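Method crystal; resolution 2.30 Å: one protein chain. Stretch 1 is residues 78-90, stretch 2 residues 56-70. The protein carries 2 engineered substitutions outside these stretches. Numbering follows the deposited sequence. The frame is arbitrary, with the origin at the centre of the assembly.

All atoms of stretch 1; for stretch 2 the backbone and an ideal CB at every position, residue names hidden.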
# COMPACT_ATOMS: atom_id res chain seq x y z
N TYR B 78 -19.78 -12.90 -14.95
CA TYR B 78 -18.53 -12.23 -15.29
C TYR B 78 -17.36 -12.91 -14.62
O TYR B 78 -17.50 -13.47 -13.54
CB TYR B 78 -18.56 -10.75 -14.87
CG TYR B 78 -19.59 -9.90 -15.58
CD1 TYR B 78 -19.36 -9.38 -16.85
CD2 TYR B 78 -20.81 -9.61 -14.95
CE1 TYR B 78 -20.31 -8.61 -17.50
CE2 TYR B 78 -21.77 -8.84 -15.58
CZ TYR B 78 -21.52 -8.34 -16.86
OH TYR B 78 -22.49 -7.59 -17.49
N GLN B 79 -16.20 -12.85 -15.28
CA GLN B 79 -14.91 -13.11 -14.65
C GLN B 79 -14.21 -11.77 -14.39
O GLN B 79 -14.59 -10.73 -14.98
CB GLN B 79 -14.03 -13.95 -15.55
CG GLN B 79 -13.84 -13.38 -16.97
CD GLN B 79 -13.23 -14.41 -17.93
OE1 GLN B 79 -12.98 -15.56 -17.55
NE2 GLN B 79 -12.99 -13.99 -19.18
N TYR B 80 -13.15 -11.82 -13.57
CA TYR B 80 -12.47 -10.63 -13.07
C TYR B 80 -11.00 -10.79 -13.35
O TYR B 80 -10.35 -11.69 -12.83
CB TYR B 80 -12.69 -10.47 -11.55
CG TYR B 80 -14.13 -10.35 -11.21
CD1 TYR B 80 -14.95 -11.46 -11.18
CD2 TYR B 80 -14.71 -9.13 -10.99
CE1 TYR B 80 -16.31 -11.35 -10.92
CE2 TYR B 80 -16.06 -9.00 -10.70
CZ TYR B 80 -16.85 -10.11 -10.66
OH TYR B 80 -18.18 -10.00 -10.42
N VAL B 81 -10.46 -9.91 -14.15
CA VAL B 81 -9.11 -10.11 -14.59
C VAL B 81 -8.32 -8.87 -14.24
O VAL B 81 -8.85 -7.77 -14.34
CB VAL B 81 -9.06 -10.42 -16.13
CG1 VAL B 81 -10.34 -11.04 -16.58
CG2 VAL B 81 -8.81 -9.21 -16.90
N PRO B 82 -7.05 -9.04 -13.83
CA PRO B 82 -6.31 -7.86 -13.48
C PRO B 82 -6.00 -6.97 -14.67
O PRO B 82 -5.91 -7.38 -15.79
CB PRO B 82 -5.00 -8.41 -12.88
CG PRO B 82 -5.27 -9.94 -12.70
CD PRO B 82 -6.19 -10.22 -13.83
N THR B 83 -5.78 -5.74 -14.34
CA THR B 83 -5.70 -4.62 -15.20
C THR B 83 -4.20 -4.33 -15.13
O THR B 83 -3.46 -4.90 -14.26
CB THR B 83 -6.54 -3.62 -14.43
OG1 THR B 83 -7.64 -3.13 -15.21
CG2 THR B 83 -5.76 -2.59 -13.72
N ALA B 84 -3.72 -3.44 -15.97
CA ALA B 84 -2.31 -3.10 -15.92
C ALA B 84 -1.95 -2.46 -14.56
O ALA B 84 -0.99 -2.87 -13.90
CB ALA B 84 -1.91 -2.21 -17.16
N LYS B 85 -2.76 -1.52 -14.11
CA LYS B 85 -2.64 -1.00 -12.72
C LYS B 85 -2.60 -2.08 -11.63
O LYS B 85 -1.81 -2.00 -10.69
CB LYS B 85 -3.80 -0.06 -12.40
CG LYS B 85 -3.55 1.38 -12.83
CD LYS B 85 -4.73 2.24 -12.38
CE LYS B 85 -4.43 3.72 -12.47
NZ LYS B 85 -3.68 4.00 -13.71
N GLY B 86 -3.46 -3.06 -11.75
CA GLY B 86 -3.57 -4.12 -10.74
C GLY B 86 -2.35 -4.99 -10.77
O GLY B 86 -1.82 -5.32 -9.73
N GLU B 87 -1.91 -5.32 -11.98
CA GLU B 87 -0.63 -5.96 -12.21
C GLU B 87 0.44 -5.16 -11.51
O GLU B 87 1.22 -5.74 -10.76
CB GLU B 87 -0.33 -6.19 -13.72
CG GLU B 87 -1.13 -7.37 -14.30
CD GLU B 87 -1.20 -7.41 -15.85
OE1 GLU B 87 -0.50 -6.62 -16.55
OE2 GLU B 87 -1.97 -8.26 -16.40
N ASP B 88 0.45 -3.83 -11.65
CA ASP B 88 1.48 -3.02 -10.95
C ASP B 88 1.28 -2.97 -9.42
O ASP B 88 2.22 -2.71 -8.66
CB ASP B 88 1.49 -1.59 -11.48
CG ASP B 88 1.88 -1.51 -12.96
OD1 ASP B 88 2.58 -2.44 -13.44
OD2 ASP B 88 1.46 -0.53 -13.62
N PHE B 89 0.05 -3.21 -8.99
CA PHE B 89 -0.26 -3.08 -7.59
C PHE B 89 0.40 -4.12 -6.69
O PHE B 89 0.45 -3.96 -5.46
CB PHE B 89 -1.75 -3.22 -7.40
CG PHE B 89 -2.24 -2.47 -6.22
CD1 PHE B 89 -2.08 -1.09 -6.16
CD2 PHE B 89 -2.85 -3.14 -5.18
CE1 PHE B 89 -2.53 -0.37 -5.07
CE2 PHE B 89 -3.34 -2.44 -4.11
CZ PHE B 89 -3.19 -1.05 -4.04
N ARG B 90 0.87 -5.19 -7.30
CA ARG B 90 1.64 -6.20 -6.64
C ARG B 90 2.70 -5.65 -5.71
O ARG B 90 2.90 -6.19 -4.64
CB ARG B 90 2.29 -7.07 -7.69
CG ARG B 90 1.78 -8.45 -7.64
CD ARG B 90 2.73 -9.29 -8.44
NE ARG B 90 3.11 -10.38 -7.59
CZ ARG B 90 4.35 -10.77 -7.36
NH1 ARG B 90 5.39 -10.18 -7.97
NH2 ARG B 90 4.53 -11.78 -6.53
N UNK B 56 -16.20 -6.36 -2.37
CA UNK B 56 -14.74 -6.24 -2.47
C UNK B 56 -14.29 -6.31 -3.94
O UNK B 56 -13.44 -5.53 -4.37
CB UNK B 56 -14.06 -7.34 -1.65
N UNK B 57 -14.89 -7.21 -4.71
CA UNK B 57 -14.68 -7.21 -6.18
C UNK B 57 -15.08 -5.90 -6.83
O UNK B 57 -14.28 -5.31 -7.56
CB UNK B 57 -15.47 -8.35 -6.83
N UNK B 58 -16.28 -5.42 -6.55
CA UNK B 58 -16.73 -4.17 -7.14
C UNK B 58 -15.81 -3.03 -6.77
O UNK B 58 -15.58 -2.18 -7.61
CB UNK B 58 -18.16 -3.85 -6.70
N UNK B 59 -15.31 -3.00 -5.54
CA UNK B 59 -14.44 -1.91 -5.13
C UNK B 59 -13.09 -2.02 -5.86
O UNK B 59 -12.54 -1.00 -6.27
CB UNK B 59 -14.24 -1.92 -3.61
N UNK B 60 -12.58 -3.24 -6.03
CA UNK B 60 -11.35 -3.44 -6.83
C UNK B 60 -11.55 -2.98 -8.29
O UNK B 60 -10.68 -2.35 -8.89
CB UNK B 60 -10.94 -4.91 -6.80
N UNK B 61 -12.72 -3.27 -8.83
CA UNK B 61 -13.06 -2.80 -10.13
C UNK B 61 -13.13 -1.26 -10.16
O UNK B 61 -12.41 -0.64 -10.96
CB UNK B 61 -14.39 -3.42 -10.57
N UNK B 62 -13.94 -0.65 -9.28
CA UNK B 62 -14.06 0.83 -9.25
C UNK B 62 -12.71 1.51 -9.10
O UNK B 62 -12.50 2.54 -9.72
CB UNK B 62 -14.97 1.27 -8.10
N UNK B 63 -11.83 0.95 -8.27
CA UNK B 63 -10.47 1.45 -8.11
C UNK B 63 -9.57 1.27 -9.36
O UNK B 63 -8.44 1.76 -9.39
CB UNK B 63 -9.82 0.74 -6.92
N UNK B 64 -10.05 0.55 -10.36
CA UNK B 64 -9.34 0.38 -11.64
C UNK B 64 -8.31 -0.73 -11.58
O UNK B 64 -7.45 -0.83 -12.47
CB UNK B 64 -8.65 1.69 -12.05
N UNK B 65 -8.40 -1.59 -10.57
CA UNK B 65 -7.44 -2.65 -10.38
C UNK B 65 -7.83 -3.97 -11.05
O UNK B 65 -6.97 -4.79 -11.38
CB UNK B 65 -7.24 -2.88 -8.88
N UNK B 66 -9.13 -4.22 -11.16
CA UNK B 66 -9.61 -5.39 -11.89
C UNK B 66 -10.59 -4.88 -12.90
O UNK B 66 -11.14 -3.81 -12.73
CB UNK B 66 -10.24 -6.44 -10.97
N UNK B 67 -10.81 -5.64 -13.96
CA UNK B 67 -11.87 -5.30 -14.90
C UNK B 67 -12.75 -6.53 -15.06
O UNK B 67 -12.29 -7.66 -14.98
CB UNK B 67 -11.31 -4.84 -16.25
N UNK B 68 -14.04 -6.30 -15.21
CA UNK B 68 -15.02 -7.36 -15.35
C UNK B 68 -15.12 -7.64 -16.83
O UNK B 68 -15.08 -6.71 -17.65
CB UNK B 68 -16.37 -6.98 -14.75
N UNK B 69 -15.26 -8.90 -17.19
CA UNK B 69 -15.43 -9.24 -18.57
C UNK B 69 -16.38 -10.42 -18.69
O UNK B 69 -16.30 -11.33 -17.88
CB UNK B 69 -14.08 -9.55 -19.22
N UNK B 70 -17.32 -10.37 -19.68
CA UNK B 70 -18.33 -11.41 -19.87
C UNK B 70 -17.71 -12.81 -19.85
O UNK B 70 -16.55 -13.00 -20.21
CB UNK B 70 -19.07 -11.19 -21.19

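Position 56 lies on a helical backbone, its ideal CB far from every atom of stretch 1, so this contact sets no preference; it is Arg 56. At position 57 the CB points toward stretch 1 and lies 4.0 Å from Tyr 80 CE2. An aromatic ring at that range favours an aliphatic side chain, and leucine, isoleucine, valine or methionine would all suit. The residue is Leu 57, whose CD1 sits over one face of the Tyr 80 ring, 3.9 Å from its centroid, a CH-pi contact.

Positions 58, 59 and 60 find nothing of stretch 1 near their CB atoms, and many residues would serve; they are Asn 58, Ala 59 and Leu 60. Position 61 points sideways, and a modest apolar group could reach the Tyr 80 ring. Val 61 does so at the ring edge, with CG2 4.2 Å from Tyr 80 CD2. Positions 62 and 63, unconstrained by stretch 1, hold Glu 62 and Ala 63.

At position 64 phi is +84°, which by itself favours glycine, with asparagine a lesser candidate. Gly 64 is found, leaving helical geometry in a Schellman motif.

The CB of position 65 points away, yet it is 4.3 Å from Gly 86 CA, and an apolar chain of leucine or methionine size could turn back toward Phe 89. Leu 65 places CD2 over the Phe 89 ring, 4.2 Å from its centroid. Thr 83 N donates a weak hydrogen bond to Leu 65 O (3.3 Å). A CB modelled on Gly 86 would lie 2.2 Å from Leu 65 O, a clash, so the bare glycine permits this close approach.

From position 66 the chain runs antiparallel to strand 78-82. The CB at 66 points away overall but is 4.8 Å from Tyr 80 CB, and a branched aliphatic chain could fill the space beside Tyr 80 and Pro 82. Leu 66 brings CD1 to 4.3 Å from Tyr 80 CB and CD2 to 4.4 Å from Pro 82 CB.

Position 67 shares a sheet face with Val 81, and many residues with an aliphatic stem would suit. Glu 67 packs CG 3.8 Å from Val 81 CG2; two backbone hydrogen bonds join the pair, Glu 67 N to Val 81 O (2.9 Å) and Val 81 N to Glu 67 O (3.0 Å).

Position 68 points to the same side of the sheet as Tyr 80, with its CB 4.4 Å from Tyr 78 CB. A long chain, aliphatic or cationic, could exploit the two rings. Arg 68 sets CG 3.6 Å from Tyr 80 CE2 and stacks its guanidinium flat on the Tyr 78 ring, planes at 14°, adding a cation-pi interaction.

Position 69 faces the same way as Gln 79, whose amide invites a polar partner. Gln 69 OE1 accepts a weak hydrogen bond from Gln 79 NE2 (2.8 Å).

At position 70 phi is -47° and CB points away, compatible with proline among others; Pro 70 places CD 4.2 Å from Tyr 78 CD1.

Stretch 2 56-70: RLNALVEAGLLERQP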
# COMPACT_ATOMS: atom_id res chain seq x y z
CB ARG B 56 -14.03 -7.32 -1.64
CG ARG B 56 -13.93 -7.08 -0.11
CD ARG B 56 -13.19 -5.79 0.27
NE ARG B 56 -12.87 -5.68 1.70
CZ ARG B 56 -13.76 -5.77 2.69
NH1 ARG B 56 -15.04 -6.02 2.42
NH2 ARG B 56 -13.38 -5.65 3.96
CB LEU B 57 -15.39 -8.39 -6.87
CG LEU B 57 -14.74 -9.75 -6.60
CD1 LEU B 57 -15.64 -10.86 -7.08
CD2 LEU B 57 -13.33 -9.88 -7.20
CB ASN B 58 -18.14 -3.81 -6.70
CG ASN B 58 -19.19 -4.78 -7.24
OD1 ASN B 58 -18.91 -5.60 -8.13
ND2 ASN B 58 -20.40 -4.71 -6.66
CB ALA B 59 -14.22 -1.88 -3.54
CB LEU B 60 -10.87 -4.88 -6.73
CG LEU B 60 -10.28 -5.13 -5.35
CD1 LEU B 60 -9.95 -6.59 -5.25
CD2 LEU B 60 -9.05 -4.24 -5.14
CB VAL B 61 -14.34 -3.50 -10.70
CG1 VAL B 61 -14.81 -2.83 -11.97
CG2 VAL B 61 -14.07 -4.99 -10.97
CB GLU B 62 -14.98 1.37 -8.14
CG GLU B 62 -16.49 1.32 -8.43
CD GLU B 62 -17.02 2.43 -9.41
OE1 GLU B 62 -16.26 2.94 -10.29
OE2 GLU B 62 -18.25 2.78 -9.30
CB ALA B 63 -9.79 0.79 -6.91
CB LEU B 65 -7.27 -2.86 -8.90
CG LEU B 65 -6.11 -2.23 -8.16
CD1 LEU B 65 -5.31 -1.14 -8.87
CD2 LEU B 65 -6.60 -1.75 -6.82
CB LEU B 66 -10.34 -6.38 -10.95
CG LEU B 66 -9.53 -7.16 -9.91
CD1 LEU B 66 -10.53 -7.73 -8.99
CD2 LEU B 66 -8.70 -8.29 -10.53
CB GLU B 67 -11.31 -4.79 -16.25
CG GLU B 67 -10.53 -5.85 -17.00
CD GLU B 67 -10.15 -5.45 -18.41
OE1 GLU B 67 -10.08 -6.37 -19.28
OE2 GLU B 67 -9.92 -4.23 -18.65
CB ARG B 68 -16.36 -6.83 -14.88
CG ARG B 68 -17.09 -7.69 -13.91
CD ARG B 68 -18.11 -6.91 -13.06
NE ARG B 68 -19.04 -6.16 -13.86
CZ ARG B 68 -20.34 -6.03 -13.58
NH1 ARG B 68 -20.85 -6.62 -12.51
NH2 ARG B 68 -21.14 -5.32 -14.38
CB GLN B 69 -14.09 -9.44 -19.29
CG GLN B 69 -13.30 -10.66 -18.93
CD GLN B 69 -11.94 -10.75 -19.67
OE1 GLN B 69 -11.60 -11.80 -20.21
NE2 GLN B 69 -11.17 -9.65 -19.67
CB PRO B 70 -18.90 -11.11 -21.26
CG PRO B 70 -18.76 -9.67 -21.40
CD PRO B 70 -17.51 -9.26 -20.63
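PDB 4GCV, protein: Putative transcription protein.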